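DUF5624 domain-containing protein (Legionella pneumophila subsp. pneumophila, PDB 4JX2) is of unknown function but is probably secreted, with a fold that combines alpha helices and beta sheets in a new way. Local coordinates at residues Pro220-Leu233 against Ile408-Tyr422. Numbering follows the deposited sequence.
Sequences PIPYNNVMIGTFML and IPGITTGFPEGISTY
Gly229 and Gly410 bring their CA atoms to within 3.8 Å of each other, where helix 223-247 runs over the irregular 408-422 segment, while Ile221 before the helix faces Pro416 with CA atoms 6.4 Å apart. Gly229 CA lies 3.7 Å from Gly410 O, so main chain meets main chain without intervening side chains. The Tyr422 side chain crosses those of Ile221 and Val226 at a slant: its OH donates to Gly410 O (2.7 Å), fixing the far end of the ring, while Ile221 CG2 and Val226 CG2 each approach its CE1 to 3.7 Å. In Ile221, chi1 of -58° sets CG1 beside the backbone N and leaves CG2 anti to it, facing Tyr422; the CG1-CD1 arm reaches Pro416, Ile419 and the edge of the Phe415 ring, and its CD1 also touches Tyr422. Asn225 ND2 gives a weak hydrogen bond to Gly414 O (2.8 Å, N-H...O 125°); ND2 also donates to a water centred over one face of Phe415. Farther along the helix, selenomethionine Met232 bends at chi2 (-70°), setting CE against the Pro409 ring (3.7 Å to CD), and Leu233 CD1 meets Ile411 CD1 at 3.6 Å. The loop 408-422, following helix 386-398, packs against the first turns of helix 223-247 and the residues leading into it; Trp391 of helix 386-398 touches Met232 and Pro409, Phe369 of helix 366-378 packs on Met232 and Ile228, and Met181 of helix 175-197 meets Tyr422 and Thr230.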
loop_
_atom_site.group_PDB
_atom_site.type_symbol
_atom_site.label_atom_id
_atom_site.label_comp_id
_atom_site.label_asym_id
_atom_site.label_seq_id
_atom_site.Cartn_x
_atom_site.Cartn_y
_atom_site.Cartn_z
ATOM N N PRO A 220 22.481 -12.914 32.216
ATOM C CA PRO A 220 22.208 -11.474 32.410
ATOM C C PRO A 220 21.995 -10.636 31.152
ATOM O O PRO A 220 21.341 -9.602 31.270
ATOM C CB PRO A 220 23.441 -10.980 33.181
ATOM C CG PRO A 220 24.486 -11.962 32.894
ATOM C CD PRO A 220 23.792 -13.269 32.790
ATOM N N ILE A 221 22.540 -11.038 29.987
ATOM C CA ILE A 221 22.301 -10.316 28.737
ATOM C C ILE A 221 20.876 -10.672 28.294
ATOM O O ILE A 221 20.589 -11.851 28.059
ATOM C CB ILE A 221 23.347 -10.605 27.627
ATOM C CG1 ILE A 221 24.780 -10.273 28.089
ATOM C CG2 ILE A 221 22.990 -9.840 26.337
ATOM C CD1 ILE A 221 25.864 -11.165 27.438
ATOM N N PRO A 222 19.951 -9.696 28.198
ATOM C CA PRO A 222 18.582 -10.036 27.754
ATOM C C PRO A 222 18.554 -10.757 26.407
ATOM O O PRO A 222 19.408 -10.482 25.558
ATOM C CB PRO A 222 17.908 -8.664 27.611
ATOM C CG PRO A 222 18.688 -7.762 28.483
ATOM C CD PRO A 222 20.102 -8.249 28.455
ATOM N N TYR A 223 17.543 -11.629 26.174
ATOM C CA TYR A 223 17.372 -12.248 24.856
ATOM C C TYR A 223 16.987 -11.164 23.841
ATOM O O TYR A 223 17.259 -11.321 22.648
ATOM C CB TYR A 223 16.354 -13.398 24.844
ATOM C CG TYR A 223 16.595 -14.293 23.652
ATOM C CD1 TYR A 223 17.603 -15.254 23.673
ATOM C CD2 TYR A 223 15.879 -14.121 22.467
ATOM C CE1 TYR A 223 17.880 -16.037 22.552
ATOM C CE2 TYR A 223 16.152 -14.894 21.336
ATOM C CZ TYR A 223 17.156 -15.848 21.385
ATOM O OH TYR A 223 17.426 -16.626 20.289
ATOM N N ASN A 224 16.391 -10.046 24.332
ATOM C CA ASN A 224 16.066 -8.852 23.559
ATOM C C ASN A 224 17.312 -8.381 22.777
ATOM O O ASN A 224 17.190 -8.047 21.603
ATOM C CB ASN A 224 15.594 -7.748 24.500
ATOM C CG ASN A 224 14.192 -7.832 25.074
ATOM O OD1 ASN A 224 13.248 -8.351 24.489
ATOM N ND2 ASN A 224 13.998 -7.194 26.205
ATOM N N ASN A 225 18.522 -8.401 23.420
ATOM C CA ASN A 225 19.793 -8.019 22.790
ATOM C C ASN A 225 20.199 -9.027 21.690
ATOM O O ASN A 225 20.716 -8.616 20.644
ATOM C CB ASN A 225 20.889 -7.912 23.825
ATOM C CG ASN A 225 20.785 -6.733 24.773
ATOM O OD1 ASN A 225 19.711 -6.384 25.299
ATOM N ND2 ASN A 225 21.938 -6.149 25.076
ATOM N N VAL A 226 19.934 -10.327 21.908
ATOM C CA VAL A 226 20.221 -11.369 20.925
ATOM C C VAL A 226 19.334 -11.110 19.699
ATOM O O VAL A 226 19.818 -11.212 18.573
ATOM C CB VAL A 226 20.056 -12.804 21.504
ATOM C CG1 VAL A 226 20.053 -13.868 20.416
ATOM C CG2 VAL A 226 21.141 -13.102 22.512
HETATM N N MSE A 227 18.060 -10.737 19.912
HETATM C CA MSE A 227 17.145 -10.450 18.810
HETATM C C MSE A 227 17.628 -9.286 17.973
HETATM O O MSE A 227 17.616 -9.411 16.758
HETATM C CB MSE A 227 15.732 -10.207 19.308
HETATM C CG MSE A 227 15.049 -11.504 19.646
HETATM SE SE MSE A 227 13.199 -11.296 19.995
HETATM C CE MSE A 227 13.267 -10.489 21.847
ATOM N N ILE A 228 18.127 -8.199 18.597
ATOM C CA ILE A 228 18.637 -7.038 17.860
ATOM C C ILE A 228 19.944 -7.421 17.124
ATOM O O ILE A 228 20.055 -7.161 15.923
ATOM C CB ILE A 228 18.807 -5.782 18.764
ATOM C CG1 ILE A 228 17.487 -5.401 19.522
ATOM C CG2 ILE A 228 19.374 -4.589 17.974
ATOM C CD1 ILE A 228 16.108 -5.372 18.666
ATOM N N GLY A 229 20.875 -8.071 17.829
ATOM C CA GLY A 229 22.156 -8.488 17.271
ATOM C C GLY A 229 22.022 -9.337 16.022
ATOM O O GLY A 229 22.641 -9.052 14.997
ATOM N N THR A 230 21.164 -10.359 16.088
ATOM C CA THR A 230 20.887 -11.287 14.984
ATOM C C THR A 230 20.217 -10.571 13.821
ATOM O O THR A 230 20.619 -10.811 12.687
ATOM C CB THR A 230 20.041 -12.466 15.450
ATOM O OG1 THR A 230 18.902 -11.982 16.171
ATOM C CG2 THR A 230 20.814 -13.431 16.289
ATOM N N PHE A 231 19.224 -9.691 14.087
ATOM C CA PHE A 231 18.548 -8.918 13.044
ATOM C C PHE A 231 19.564 -8.011 12.314
ATOM O O PHE A 231 19.557 -7.921 11.077
ATOM C CB PHE A 231 17.386 -8.076 13.626
ATOM C CG PHE A 231 16.092 -8.817 13.882
ATOM C CD1 PHE A 231 15.568 -9.683 12.934
ATOM C CD2 PHE A 231 15.360 -8.592 15.046
ATOM C CE1 PHE A 231 14.347 -10.341 13.163
ATOM C CE2 PHE A 231 14.161 -9.281 15.292
ATOM C CZ PHE A 231 13.652 -10.134 14.338
HETATM N N MSE A 232 20.449 -7.362 13.099
HETATM C CA MSE A 232 21.529 -6.508 12.611
HETATM C C MSE A 232 22.454 -7.261 11.650
HETATM O O MSE A 232 22.861 -6.703 10.637
HETATM C CB MSE A 232 22.370 -5.980 13.788
HETATM C CG MSE A 232 21.751 -4.830 14.520
HETATM SE SE MSE A 232 21.697 -3.168 13.530
HETATM C CE MSE A 232 20.833 -2.000 14.841
ATOM N N LEU A 233 22.802 -8.510 11.972
ATOM C CA LEU A 233 23.743 -9.277 11.155
ATOM C C LEU A 233 23.118 -9.713 9.870
ATOM O O LEU A 233 23.800 -9.770 8.851
ATOM C CB LEU A 233 24.309 -10.482 11.914
ATOM C CG LEU A 233 25.211 -10.162 13.132
ATOM C CD1 LEU A 233 25.434 -11.399 13.933
ATOM C CD2 LEU A 233 26.544 -9.550 12.712
ATOM N N ILE A 408 27.859 -2.432 15.661
ATOM C CA ILE A 408 26.676 -3.281 15.503
ATOM C C ILE A 408 25.938 -3.459 16.849
ATOM O O ILE A 408 26.342 -4.316 17.650
ATOM C CB ILE A 408 27.027 -4.665 14.835
ATOM C CG1 ILE A 408 27.935 -4.492 13.588
ATOM C CG2 ILE A 408 25.756 -5.446 14.502
ATOM C CD1 ILE A 408 28.555 -5.660 13.168
ATOM N N PRO A 409 24.840 -2.692 17.082
ATOM C CA PRO A 409 24.049 -2.871 18.310
ATOM C C PRO A 409 23.593 -4.318 18.493
ATOM O O PRO A 409 23.127 -4.950 17.546
ATOM C CB PRO A 409 22.867 -1.921 18.091
ATOM C CG PRO A 409 23.433 -0.828 17.206
ATOM C CD PRO A 409 24.245 -1.639 16.231
ATOM N N GLY A 410 23.804 -4.845 19.696
ATOM C CA GLY A 410 23.492 -6.229 20.047
ATOM C C GLY A 410 24.650 -7.188 19.804
ATOM O O GLY A 410 24.550 -8.369 20.138
ATOM N N ILE A 411 25.762 -6.687 19.203
ATOM C CA ILE A 411 26.968 -7.453 18.894
ATOM C C ILE A 411 28.189 -6.761 19.506
ATOM O O ILE A 411 28.871 -7.346 20.350
ATOM C CB ILE A 411 27.142 -7.680 17.360
ATOM C CG1 ILE A 411 25.916 -8.414 16.733
ATOM C CG2 ILE A 411 28.473 -8.403 17.051
ATOM C CD1 ILE A 411 25.691 -9.843 17.222
ATOM N N THR A 412 28.452 -5.518 19.097
ATOM C CA THR A 412 29.613 -4.759 19.586
ATOM C C THR A 412 29.231 -3.776 20.686
ATOM O O THR A 412 30.111 -3.304 21.405
ATOM C CB THR A 412 30.301 -4.003 18.434
ATOM O OG1 THR A 412 29.403 -3.042 17.880
ATOM C CG2 THR A 412 30.807 -4.928 17.347
ATOM N N THR A 413 27.928 -3.458 20.817
ATOM C CA THR A 413 27.470 -2.464 21.779
ATOM C C THR A 413 26.083 -2.826 22.351
ATOM O O THR A 413 25.395 -3.679 21.794
ATOM C CB THR A 413 27.501 -1.099 21.064
ATOM O OG1 THR A 413 27.683 -0.050 22.016
ATOM C CG2 THR A 413 26.324 -0.870 20.119
ATOM N N GLY A 414 25.704 -2.189 23.458
ATOM C CA GLY A 414 24.399 -2.385 24.090
ATOM C C GLY A 414 24.324 -3.386 25.225
ATOM O O GLY A 414 23.228 -3.766 25.646
ATOM N N PHE A 415 25.473 -3.793 25.750
ATOM C CA PHE A 415 25.529 -4.787 26.814
ATOM C C PHE A 415 25.176 -4.216 28.177
ATOM O O PHE A 415 25.491 -3.051 28.432
ATOM C CB PHE A 415 26.913 -5.440 26.865
ATOM C CG PHE A 415 27.153 -6.281 25.636
ATOM C CD1 PHE A 415 26.565 -7.537 25.506
ATOM C CD2 PHE A 415 27.919 -5.794 24.580
ATOM C CE1 PHE A 415 26.759 -8.300 24.360
ATOM C CE2 PHE A 415 28.112 -6.556 23.431
ATOM C CZ PHE A 415 27.524 -7.801 23.323
ATOM N N PRO A 416 24.527 -5.012 29.077
ATOM C CA PRO A 416 24.222 -4.485 30.419
ATOM C C PRO A 416 25.477 -3.992 31.134
ATOM O O PRO A 416 26.561 -4.510 30.891
ATOM C CB PRO A 416 23.609 -5.693 31.151
ATOM C CG PRO A 416 23.120 -6.593 30.094
ATOM C CD PRO A 416 24.064 -6.413 28.937
ATOM N N GLU A 417 25.327 -2.971 31.987
ATOM C CA GLU A 417 26.415 -2.379 32.770
ATOM C C GLU A 417 27.169 -3.486 33.499
ATOM O O GLU A 417 26.547 -4.303 34.186
ATOM C CB GLU A 417 25.855 -1.333 33.754
ATOM C CG GLU A 417 26.917 -0.579 34.548
ATOM C CD GLU A 417 26.862 0.941 34.506
ATOM O OE1 GLU A 417 25.761 1.507 34.307
ATOM O OE2 GLU A 417 27.929 1.567 34.701
ATOM N N GLY A 418 28.474 -3.562 33.249
ATOM C CA GLY A 418 29.330 -4.589 33.830
ATOM C C GLY A 418 29.723 -5.711 32.888
ATOM O O GLY A 418 30.616 -6.502 33.226
ATOM N N ILE A 419 29.056 -5.795 31.709
ATOM C CA ILE A 419 29.275 -6.802 30.655
ATOM C C ILE A 419 29.820 -6.095 29.400
ATOM O O ILE A 419 29.349 -5.004 29.046
ATOM C CB ILE A 419 27.954 -7.595 30.368
ATOM C CG1 ILE A 419 27.465 -8.352 31.631
ATOM C CG2 ILE A 419 28.109 -8.561 29.182
ATOM C CD1 ILE A 419 25.980 -8.467 31.792
ATOM N N SER A 420 30.797 -6.723 28.721
ATOM C CA SER A 420 31.425 -6.164 27.514
ATOM C C SER A 420 31.064 -6.942 26.219
ATOM O O SER A 420 31.030 -6.347 25.130
ATOM C CB SER A 420 32.941 -6.115 27.677
ATOM O OG SER A 420 33.431 -7.328 28.228
ATOM N N THR A 421 30.814 -8.258 26.334
ATOM C CA THR A 421 30.456 -9.111 25.192
ATOM C C THR A 421 29.696 -10.341 25.701
ATOM O O THR A 421 29.507 -10.493 26.910
ATOM C CB THR A 421 31.733 -9.479 24.386
ATOM O OG1 THR A 421 31.366 -10.067 23.137
ATOM C CG2 THR A 421 32.679 -10.388 25.153
ATOM N N TYR A 422 29.297 -11.230 24.790
ATOM C CA TYR A 422 28.643 -12.492 25.139
ATOM C C TYR A 422 29.645 -13.484 25.735
ATOM O O TYR A 422 30.759 -13.591 25.210
ATOM C CB TYR A 422 27.983 -13.114 23.900
ATOM C CG TYR A 422 26.815 -12.313 23.389
ATOM C CD1 TYR A 422 25.540 -12.481 23.929
ATOM C CD2 TYR A 422 26.984 -11.353 22.393
ATOM C CE1 TYR A 422 24.457 -11.729 23.475
ATOM C CE2 TYR A 422 25.911 -10.589 21.937
ATOM C CZ TYR A 422 24.649 -10.776 22.488
ATOM O OH TYR A 422 23.590 -10.028 22.045
HETATM O O HOH W 1 24.267 -6.406 23.430
#